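Local atomic coordinates of ciona betagamma-crystallin (PDB entry 2BV2), a protein that binds two calcium ions and serves as a structural component of the neuroectodermal visual system of the sea squirt Ciona intestinalis. Residues Ser35-Glu40 against Trp44-Asp49; Lys2-Glu7 against Gly13-Leu18; Thr20-Ser23 against Val27-Phe30; Pro55-Thr60 against Gly71-Glu76. All coordinates share one frame; numbering follows the deposited sequence. Where two conformers were deposited one is given.

Overall arrangement
From the N terminus, interaction 2 comes first and closes the hairpin of strands 2-6 and 15-18. Interaction 3 then folds the loop after that hairpin back on itself. Interaction 1 follows and sets strand 36-41 of the four-stranded sheet against strand 44-47 of the three-stranded one. Interaction 4 finally lays the loop 71-76 against the outer strand 56-59. The four lie in series along the chain; none nests or crosses. Their ties are spatial: strands 2-6 and 36-41 pair, as do 44-47 and 56-59. One calcium ion joins interactions 1, 2 and 4, the other interactions 1 and 4, so both Greek key motifs meet at each metal.

Interaction 1: residues Ser35-Glu40 against Trp44-Asp49; sequences SSIIVE and WFVFDD. With CA (calcium ion), chain C; CA (calcium ion), chain D.
Val39 and Trp44 meet in the core of the betagamma-crystallin fold, a sandwich built from two Greek key motifs, where strand 36-41 of one sheet faces strand 44-47 of the other. The contact is apolar. Val39 turns CG1 anti to its own nitrogen (chi1 177°), and this methyl approaches the pyrrole end of the indole obliquely, 3.7 Å from Trp44 CD1. The indole NE1 is engaged elsewhere, hydrogen-bonding Ser41 O at the end of strand 36-41, which would limit the rotation of the ring. Two residues away on each strand, Ile37 stretches its CG1 branch across the interior, and its CD1 stops 4.4 Å from Val46 CG1, a looser touch. Leu59 of strand 56-59 packs on Ile37 and Val39 and adds to this part of the core. Both strands lead to metal. Ser35 and Ser36 together face Phe6 in a classic beta bulge beside the first calcium ion, which also takes Glu7 O, Ile33 O and Asp75 OD1. At the corner after strand 44-47, the backbone serves the second ion: Asp48 O binds it at 2.3 Å. For the first, the ligand is a hydroxyl, with Ser35 OG 2.4 Å from the calcium.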
# COMPACT_ATOMS: atom_id res chain seq x y z
N SER A 35 0.13 3.28 6.75
CA SER A 35 -1.08 3.71 7.42
C SER A 35 -2.01 4.58 6.54
O SER A 35 -3.13 4.82 6.92
CB SER A 35 -0.69 4.44 8.70
OG SER A 35 -0.00 3.58 9.61
N SER A 36 -1.52 5.09 5.40
CA SER A 36 -2.40 5.67 4.39
C SER A 36 -1.79 5.50 2.99
O SER A 36 -0.60 5.18 2.85
CB SER A 36 -2.65 7.15 4.67
OG SER A 36 -1.45 7.91 4.63
N ILE A 37 -2.63 5.71 1.98
CA ILE A 37 -2.27 5.40 0.59
C ILE A 37 -2.94 6.38 -0.36
O ILE A 37 -4.09 6.73 -0.16
CB ILE A 37 -2.69 3.95 0.18
CG1 ILE A 37 -1.92 2.89 0.99
CG2 ILE A 37 -2.47 3.72 -1.33
CD1 ILE A 37 -2.38 1.47 0.66
N ILE A 38 -2.21 6.80 -1.39
CA ILE A 38 -2.79 7.53 -2.50
C ILE A 38 -2.53 6.72 -3.77
O ILE A 38 -1.37 6.41 -4.09
CB ILE A 38 -2.19 8.93 -2.67
CG1 ILE A 38 -2.57 9.78 -1.46
CG2 ILE A 38 -2.66 9.55 -4.01
CD1 ILE A 38 -2.03 11.19 -1.47
N VAL A 39 -3.59 6.36 -4.48
CA VAL A 39 -3.42 5.77 -5.81
C VAL A 39 -3.60 6.89 -6.82
O VAL A 39 -4.69 7.42 -6.97
CB VAL A 39 -4.42 4.62 -6.07
CG1 VAL A 39 -4.27 4.08 -7.48
CG2 VAL A 39 -4.24 3.49 -5.08
N GLU A 40 -2.52 7.24 -7.52
CA GLU A 40 -2.58 8.29 -8.54
C GLU A 40 -3.18 7.76 -9.84
O GLU A 40 -4.01 8.43 -10.45
CB GLU A 40 -1.19 8.85 -8.82
CG GLU A 40 -0.49 9.40 -7.59
CD GLU A 40 -1.04 10.74 -7.12
OE1 GLU A 40 -2.11 11.16 -7.60
OE2 GLU A 40 -0.39 11.37 -6.25
N TRP A 44 -4.69 -1.27 -8.08
CA TRP A 44 -3.64 -1.94 -7.29
C TRP A 44 -4.25 -2.89 -6.29
O TRP A 44 -5.31 -2.60 -5.75
CB TRP A 44 -2.80 -0.90 -6.55
CG TRP A 44 -1.97 -0.07 -7.49
CD1 TRP A 44 -2.37 1.00 -8.19
CD2 TRP A 44 -0.58 -0.26 -7.78
NE1 TRP A 44 -1.33 1.49 -8.95
CE2 TRP A 44 -0.21 0.74 -8.70
CE3 TRP A 44 0.38 -1.18 -7.35
CZ2 TRP A 44 1.08 0.85 -9.19
CZ3 TRP A 44 1.66 -1.07 -7.84
CH2 TRP A 44 2.00 -0.07 -8.76
N PHE A 45 -3.60 -4.03 -6.08
CA PHE A 45 -3.92 -4.89 -4.96
C PHE A 45 -2.80 -4.78 -3.95
O PHE A 45 -1.63 -4.91 -4.29
CB PHE A 45 -4.06 -6.35 -5.41
CG PHE A 45 -5.29 -6.61 -6.24
CD1 PHE A 45 -6.50 -6.89 -5.63
CD2 PHE A 45 -5.22 -6.60 -7.62
CE1 PHE A 45 -7.64 -7.14 -6.39
CE2 PHE A 45 -6.36 -6.85 -8.39
CZ PHE A 45 -7.57 -7.11 -7.76
N VAL A 46 -3.15 -4.58 -2.69
CA VAL A 46 -2.16 -4.53 -1.64
C VAL A 46 -2.43 -5.70 -0.70
O VAL A 46 -3.57 -6.05 -0.47
CB VAL A 46 -2.15 -3.17 -0.89
CG1 VAL A 46 -1.80 -2.06 -1.87
CG2 VAL A 46 -3.47 -2.91 -0.20
N PHE A 47 -1.36 -6.30 -0.19
CA PHE A 47 -1.44 -7.55 0.54
C PHE A 47 -0.75 -7.45 1.89
O PHE A 47 0.30 -6.83 1.99
CB PHE A 47 -0.73 -8.64 -0.25
CG PHE A 47 -1.29 -8.89 -1.61
CD1 PHE A 47 -2.17 -9.94 -1.82
CD2 PHE A 47 -0.88 -8.13 -2.70
CE1 PHE A 47 -2.68 -10.19 -3.08
CE2 PHE A 47 -1.38 -8.38 -3.96
CZ PHE A 47 -2.27 -9.41 -4.16
N ASP A 48 -1.31 -8.11 2.91
CA ASP A 48 -0.70 -8.16 4.23
C ASP A 48 0.44 -9.18 4.42
O ASP A 48 1.16 -9.10 5.42
CB ASP A 48 -1.76 -8.38 5.31
CG ASP A 48 -2.66 -7.17 5.49
OD1 ASP A 48 -2.35 -6.10 4.92
OD2 ASP A 48 -3.67 -7.29 6.20
N ASP A 49 0.61 -10.14 3.50
CA ASP A 49 1.79 -10.99 3.48
C ASP A 49 2.67 -10.60 2.30
O ASP A 49 2.23 -9.92 1.37
CB ASP A 49 1.46 -12.49 3.39
CG ASP A 49 0.77 -13.04 4.64
OD1 ASP A 49 0.67 -12.31 5.66
OD2 ASP A 49 0.35 -14.23 4.57
CA CA C . 2.27 3.50 10.33
CA CA D . 2.45 -7.75 6.77
O HOH W 1 1.30 3.22 12.43

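Interaction 2: residues Lys2-Glu7 against Gly13-Leu18; sequences KIILFE and GKKLEL. With CA (calcium ion), chain C.
Ile3 O is gripped twice from strand 15-18: Leu18 N donates to it at 2.7 Å, nearly straight at 174°, and Glu17 CA offers a C-H contact from 3.4 Å. Leu18 O returns the bond to Ile3 N, and Leu5 and Leu16 form the next hydrogen-bonded pair of this antiparallel hairpin, which opens the first Greek key. At the far end Glu7 takes over with backbone and side chain together. Its N donates to Lys14 O, while OE1 receives Lys14 N at 2.9 Å through the anti lone pair. Gly13 adjoins that carboxylate so closely that a beta carbon there would collide with OE1. Glu7 O binds calcium at 2.3 Å. On the face of Ile3, Leu5 and Leu18, Leu5 CD1 meets Leu18 CD1 at 3.9 Å and Ile3 lies alongside Leu18. On the face of Ile4 and Phe6, the Phe6 side chain lies alongside Lys15, with CE1 3.8 Å from its CD. The tail of Lys2, bent at chi3 (-62°), crosses Glu17 with CE 3.3 Å from OE2; its NZ makes only a long salt bridge to OE2, which a water with a weak hold on NZ also reaches. An alanine in place of Lys2 is likely to leave the Glu17 carboxylate without its countercharge and uncover its CG. The chemistry implies a hairpin held chiefly by short backbone bonds, with a long, partly hydrated charge pair at one end and a calcium ligand, probably steadying it, at the other.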
# COMPACT_ATOMS: atom_id res chain seq x y z
N LYS A 2 0.55 4.17 -10.71
CA LYS A 2 1.38 4.82 -9.71
C LYS A 2 0.64 4.80 -8.39
O LYS A 2 -0.49 5.25 -8.30
CB LYS A 2 1.69 6.25 -10.12
CG LYS A 2 2.54 7.06 -9.13
CD LYS A 2 2.74 8.49 -9.61
CE LYS A 2 3.50 8.54 -10.94
NZ LYS A 2 3.62 9.92 -11.48
N ILE A 3 1.31 4.29 -7.36
CA ILE A 3 0.75 4.25 -6.01
C ILE A 3 1.78 4.86 -5.07
O ILE A 3 2.99 4.68 -5.25
CB ILE A 3 0.40 2.82 -5.59
CG1 ILE A 3 -0.46 2.82 -4.32
CG2 ILE A 3 1.65 1.98 -5.40
CD1 ILE A 3 -0.95 1.43 -3.94
N ILE A 4 1.29 5.60 -4.08
CA ILE A 4 2.15 6.20 -3.05
C ILE A 4 1.70 5.69 -1.68
O ILE A 4 0.55 5.90 -1.27
CB ILE A 4 2.08 7.72 -3.09
CG1 ILE A 4 2.47 8.25 -4.47
CG2 ILE A 4 2.98 8.32 -2.02
CD1 ILE A 4 2.00 9.67 -4.72
N LEU A 5 2.65 5.06 -0.97
CA LEU A 5 2.41 4.48 0.34
C LEU A 5 2.96 5.44 1.38
O LEU A 5 4.04 5.98 1.19
CB LEU A 5 3.17 3.17 0.46
CG LEU A 5 2.94 2.10 -0.61
CD1 LEU A 5 3.80 0.89 -0.33
CD2 LEU A 5 1.48 1.68 -0.78
N PHE A 6 2.22 5.62 2.47
CA PHE A 6 2.60 6.56 3.52
C PHE A 6 2.72 5.88 4.86
O PHE A 6 1.86 5.07 5.21
CB PHE A 6 1.55 7.68 3.66
CG PHE A 6 1.52 8.62 2.50
CD1 PHE A 6 2.24 9.81 2.53
CD2 PHE A 6 0.74 8.34 1.40
CE1 PHE A 6 2.20 10.69 1.43
CE2 PHE A 6 0.72 9.20 0.29
CZ PHE A 6 1.42 10.36 0.31
N GLU A 7 3.71 6.29 5.65
CA GLU A 7 3.96 5.74 6.98
C GLU A 7 2.86 6.06 7.97
O GLU A 7 2.50 5.20 8.80
CB GLU A 7 5.31 6.29 7.46
CG GLU A 7 5.70 5.95 8.89
CD GLU A 7 6.50 7.07 9.55
OE1 GLU A 7 6.72 8.09 8.90
OE2 GLU A 7 6.90 6.92 10.73
N GLY A 13 4.15 11.53 7.24
CA GLY A 13 5.31 10.68 7.46
C GLY A 13 6.03 10.33 6.18
O GLY A 13 5.84 10.96 5.13
N LYS A 14 6.84 9.28 6.26
CA LYS A 14 7.64 8.81 5.13
C LYS A 14 6.75 8.27 4.00
O LYS A 14 5.70 7.65 4.24
CB LYS A 14 8.61 7.72 5.59
CG LYS A 14 9.76 7.43 4.68
CD LYS A 14 10.76 6.44 5.34
CE LYS A 14 12.03 6.24 4.52
NZ LYS A 14 12.96 5.21 5.11
N LYS A 15 7.15 8.52 2.76
CA LYS A 15 6.37 8.03 1.64
C LYS A 15 7.22 7.25 0.67
O LYS A 15 8.43 7.47 0.59
CB LYS A 15 5.61 9.15 0.94
CG LYS A 15 6.44 10.24 0.35
CD LYS A 15 5.53 11.34 -0.19
CE LYS A 15 6.25 12.26 -1.16
NZ LYS A 15 5.39 13.42 -1.56
N LEU A 16 6.57 6.32 -0.02
CA LEU A 16 7.20 5.47 -1.04
C LEU A 16 6.29 5.47 -2.26
O LEU A 16 5.16 5.01 -2.18
CB LEU A 16 7.37 4.04 -0.54
CG LEU A 16 8.01 3.06 -1.52
CD1 LEU A 16 9.43 3.46 -1.79
CD2 LEU A 16 7.96 1.65 -1.01
N GLU A 17 6.80 6.00 -3.37
CA GLU A 17 6.06 5.97 -4.64
C GLU A 17 6.51 4.76 -5.44
O GLU A 17 7.71 4.54 -5.60
CB GLU A 17 6.30 7.23 -5.46
CG GLU A 17 5.46 7.29 -6.72
CD GLU A 17 5.76 8.50 -7.57
OE1 GLU A 17 5.74 9.62 -7.02
OE2 GLU A 17 6.00 8.31 -8.79
N LEU A 18 5.54 3.98 -5.93
CA LEU A 18 5.81 2.80 -6.73
C LEU A 18 5.06 2.82 -8.07
O LEU A 18 3.92 3.29 -8.17
CB LEU A 18 5.43 1.54 -5.96
CG LEU A 18 6.23 1.29 -4.68
CD1 LEU A 18 5.49 0.29 -3.81
CD2 LEU A 18 7.64 0.79 -5.00
CA CA C . 2.27 3.50 10.33
O HOH W 2 6.95 9.27 -11.44
O HOH W 1 1.30 3.22 12.43

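Interaction 3: residues Thr20-Ser23 against Val27-Phe30; sequences TSVS and VHGF. With ACT (acetate ion), chain E.
Val22 carries the apolar contact of this small surface loop, touching both Val27 and His28 with a single methyl. CG1 stands anti to the backbone nitrogen (chi1 174°), and this points it across the loop to 4.2 Å from Val27 CG2. The same methyl approaches the imidazole at its edge, near the ring plane, 4.3 Å from His28 ND1. Val27 CG2 overhangs one face of that ring, offset toward its rim, so valine carbons meet the histidine both from above and at the edge. An acetate ion, probably from the crystallisation liquor, supplies polar contacts on the 20-23 side and in the loop beyond. Ser23 N donates to acetate O at 2.9 Å and 167°, and Asp24 N holds the ion as well. Valine methyls also line it: Val22 CG1 lies 3.7 Å from acetate OXT, and Val27 CG2 is 4.0 Å from the acetate methyl CH3. Backbone bonds tie Val22 to Val80 and Ser23 to Gly51. Phe30 and His28 pack on Leu16. Residues 20-23, crossing from the first hairpin to the other sheet, are consistent with the third strand position of a crystallin Greek key, and 27-30 lead back to strand 36-41.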
# COMPACT_ATOMS: atom_id res chain seq x y z
N THR A 20 5.59 -0.17 -10.05
CA THR A 20 5.77 -1.57 -10.41
C THR A 20 5.41 -2.38 -9.18
O THR A 20 5.35 -1.83 -8.08
CB THR A 20 7.25 -1.84 -10.82
OG1 THR A 20 7.57 -1.07 -11.98
CG2 THR A 20 7.52 -3.30 -11.12
N SER A 21 5.15 -3.66 -9.36
CA SER A 21 4.81 -4.54 -8.25
C SER A 21 6.03 -4.73 -7.37
O SER A 21 7.16 -4.60 -7.83
CB SER A 21 4.27 -5.87 -8.79
OG SER A 21 3.12 -5.65 -9.62
N VAL A 22 5.80 -4.99 -6.08
CA VAL A 22 6.86 -5.21 -5.11
C VAL A 22 6.42 -6.36 -4.21
O VAL A 22 5.48 -6.20 -3.45
CB VAL A 22 7.12 -3.96 -4.23
CG1 VAL A 22 8.12 -4.29 -3.14
CG2 VAL A 22 7.61 -2.81 -5.11
N SER A 23 7.11 -7.50 -4.33
CA SER A 23 6.73 -8.71 -3.59
C SER A 23 7.11 -8.65 -2.12
O SER A 23 6.57 -9.42 -1.32
CB SER A 23 7.39 -9.94 -4.23
OG SER A 23 7.33 -11.08 -3.37
N VAL A 27 12.36 -4.56 1.07
CA VAL A 27 13.45 -4.12 0.18
C VAL A 27 13.57 -2.60 0.18
O VAL A 27 14.66 -2.05 -0.04
CB VAL A 27 13.31 -4.66 -1.25
CG1 VAL A 27 13.23 -6.19 -1.26
CG2 VAL A 27 12.11 -4.05 -1.95
N HIS A 28 12.44 -1.93 0.42
CA HIS A 28 12.39 -0.46 0.53
C HIS A 28 12.11 0.05 1.95
O HIS A 28 11.80 1.23 2.12
CB HIS A 28 11.33 0.06 -0.43
CG HIS A 28 11.65 -0.20 -1.86
ND1 HIS A 28 10.84 -0.95 -2.69
CD2 HIS A 28 12.72 0.16 -2.61
CE1 HIS A 28 11.39 -1.02 -3.89
NE2 HIS A 28 12.53 -0.36 -3.87
N GLY A 29 12.23 -0.81 2.96
CA GLY A 29 12.04 -0.40 4.35
C GLY A 29 10.61 -0.01 4.68
O GLY A 29 10.38 0.80 5.60
N PHE A 30 9.65 -0.58 3.97
CA PHE A 30 8.24 -0.20 4.09
C PHE A 30 7.33 -1.37 4.49
O PHE A 30 6.12 -1.33 4.30
CB PHE A 30 7.77 0.46 2.79
CG PHE A 30 7.56 1.93 2.91
CD1 PHE A 30 8.64 2.79 2.95
CD2 PHE A 30 6.28 2.47 3.01
CE1 PHE A 30 8.46 4.15 3.08
CE2 PHE A 30 6.10 3.82 3.16
CZ PHE A 30 7.19 4.66 3.18
C ACT E . 10.48 -7.04 -4.88
O ACT E . 9.67 -7.52 -5.72
OXT ACT E . 10.27 -7.28 -3.66
CH3 ACT E . 11.63 -6.18 -5.29

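Interaction 4: residues Pro55-Thr60 against Gly71-Glu76; sequences PSYKLT and GGNDDE. With CA (calcium ion), chain D; CA (calcium ion), chain C.
Tyr57, on strand 56-59 of the second Greek key, lays its ring against the loop 71-76 that runs into the calcium sites of this betagamma-crystallin domain. From CB, CG is set beside the backbone nitrogen (chi1 -48°), and the side chain packs on Val46 of the neighbouring strand as it leaves the sheet. CD1 comes 4.0 Å from Gly71 O, and CE1 lies closer to the same carbonyl, at 3.3 Å. Further out, CZ rests 3.5 Å from Gly72 CA, an approach oblique to the ring. A side chain on Gly72 would press into the phenol there, and Gly71 adopts a positive phi (81°) that suits glycine. Trp70 adds an edge-to-face ring contact. The tip, OH, itself 3.6 Å from Gly72 CA, hydrogen-bonds Asp48 OD2, so Tyr57 reaches a residue whose own carbonyl binds calcium. A leucine in place of Tyr57 would probably leave that Asp48 carboxylate without this partner and free to turn, and open a gap beside Gly72. Beyond the glycines, the Asp-Asp-Glu-Leu-Ser-Ser run starting at Asp74 matches the family's calcium motif, and adjacent residues serve different ions. Asp75 OD1 binds the first at 2.5 Å. Asp74 stands behind it in the second shell, its OD2 accepting a hydrogen bond from the water bound to that ion. Glu76 grips the second calcium ion twice, through O at 2.4 Å and OE1 at 2.5 Å.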
# COMPACT_ATOMS: atom_id res chain seq x y z
N PRO A 55 -4.14 -11.54 3.40
CA PRO A 55 -5.25 -10.63 3.18
C PRO A 55 -4.95 -9.61 2.07
O PRO A 55 -3.89 -8.99 2.09
CB PRO A 55 -5.40 -9.95 4.54
CG PRO A 55 -4.98 -10.98 5.50
CD PRO A 55 -3.87 -11.75 4.83
N SER A 56 -5.88 -9.44 1.13
CA SER A 56 -5.66 -8.58 -0.04
C SER A 56 -6.77 -7.54 -0.13
O SER A 56 -7.89 -7.75 0.36
CB SER A 56 -5.60 -9.39 -1.34
OG SER A 56 -6.87 -9.91 -1.69
N TYR A 57 -6.44 -6.41 -0.75
CA TYR A 57 -7.32 -5.25 -0.80
C TYR A 57 -7.16 -4.57 -2.15
O TYR A 57 -6.03 -4.28 -2.57
CB TYR A 57 -7.01 -4.26 0.32
CG TYR A 57 -6.89 -4.90 1.67
CD1 TYR A 57 -8.00 -5.20 2.42
CD2 TYR A 57 -5.64 -5.19 2.21
CE1 TYR A 57 -7.89 -5.79 3.65
CE2 TYR A 57 -5.53 -5.76 3.45
CZ TYR A 57 -6.65 -6.06 4.15
OH TYR A 57 -6.56 -6.65 5.38
N LYS A 58 -8.29 -4.31 -2.82
CA LYS A 58 -8.30 -3.66 -4.12
C LYS A 58 -8.48 -2.15 -3.98
O LYS A 58 -9.37 -1.67 -3.27
CB LYS A 58 -9.44 -4.22 -4.96
CG LYS A 58 -9.36 -3.87 -6.43
CD LYS A 58 -10.59 -4.42 -7.14
CE LYS A 58 -10.61 -4.06 -8.59
NZ LYS A 58 -11.93 -4.39 -9.18
N LEU A 59 -7.64 -1.42 -4.70
CA LEU A 59 -7.56 0.03 -4.58
C LEU A 59 -7.57 0.58 -5.97
O LEU A 59 -6.81 0.10 -6.82
CB LEU A 59 -6.24 0.44 -3.94
CG LEU A 59 -6.10 0.53 -2.43
CD1 LEU A 59 -6.77 -0.61 -1.72
CD2 LEU A 59 -4.62 0.61 -2.11
N THR A 60 -8.46 1.54 -6.21
CA THR A 60 -8.52 2.26 -7.48
C THR A 60 -8.11 3.70 -7.20
O THR A 60 -7.98 4.09 -6.03
CB THR A 60 -9.94 2.20 -8.07
OG1 THR A 60 -10.87 2.75 -7.14
CG2 THR A 60 -10.31 0.76 -8.35
N GLY A 71 -10.33 -1.17 4.05
CA GLY A 71 -10.86 -2.35 4.75
C GLY A 71 -9.78 -3.17 5.44
O GLY A 71 -9.99 -4.34 5.78
N GLY A 72 -8.61 -2.56 5.66
CA GLY A 72 -7.45 -3.28 6.16
C GLY A 72 -7.03 -2.89 7.56
O GLY A 72 -7.75 -2.20 8.26
N ASN A 73 -5.83 -3.36 7.92
CA ASN A 73 -5.23 -3.21 9.24
C ASN A 73 -4.02 -2.28 9.16
O ASN A 73 -3.33 -2.23 8.14
CB ASN A 73 -4.75 -4.58 9.75
CG ASN A 73 -5.89 -5.54 10.07
OD1 ASN A 73 -6.90 -5.16 10.64
ND2 ASN A 73 -5.71 -6.83 9.73
N ASP A 74 -3.77 -1.54 10.23
CA ASP A 74 -2.65 -0.61 10.28
C ASP A 74 -1.35 -1.38 10.36
O ASP A 74 -1.30 -2.41 11.01
CB ASP A 74 -2.76 0.31 11.51
CG ASP A 74 -1.75 1.41 11.48
OD1 ASP A 74 -1.63 2.05 10.42
OD2 ASP A 74 -1.05 1.63 12.49
N ASP A 75 -0.32 -0.88 9.68
CA ASP A 75 1.03 -1.41 9.86
C ASP A 75 1.11 -2.90 9.51
O ASP A 75 1.71 -3.68 10.25
CB ASP A 75 1.54 -1.17 11.30
CG ASP A 75 2.16 0.20 11.49
OD1 ASP A 75 1.93 1.08 10.64
OD2 ASP A 75 2.92 0.38 12.49
N GLU A 76 0.51 -3.26 8.38
CA GLU A 76 0.45 -4.65 7.92
C GLU A 76 0.72 -4.91 6.45
O GLU A 76 0.92 -6.05 6.05
CB GLU A 76 -0.91 -5.27 8.27
CG GLU A 76 -0.90 -6.79 8.38
CD GLU A 76 0.17 -7.30 9.30
OE1 GLU A 76 1.02 -8.12 8.84
OE2 GLU A 76 0.18 -6.83 10.46
CA CA D . 2.45 -7.75 6.77
CA CA C . 2.27 3.50 10.33
O HOH W 1 1.30 3.22 12.43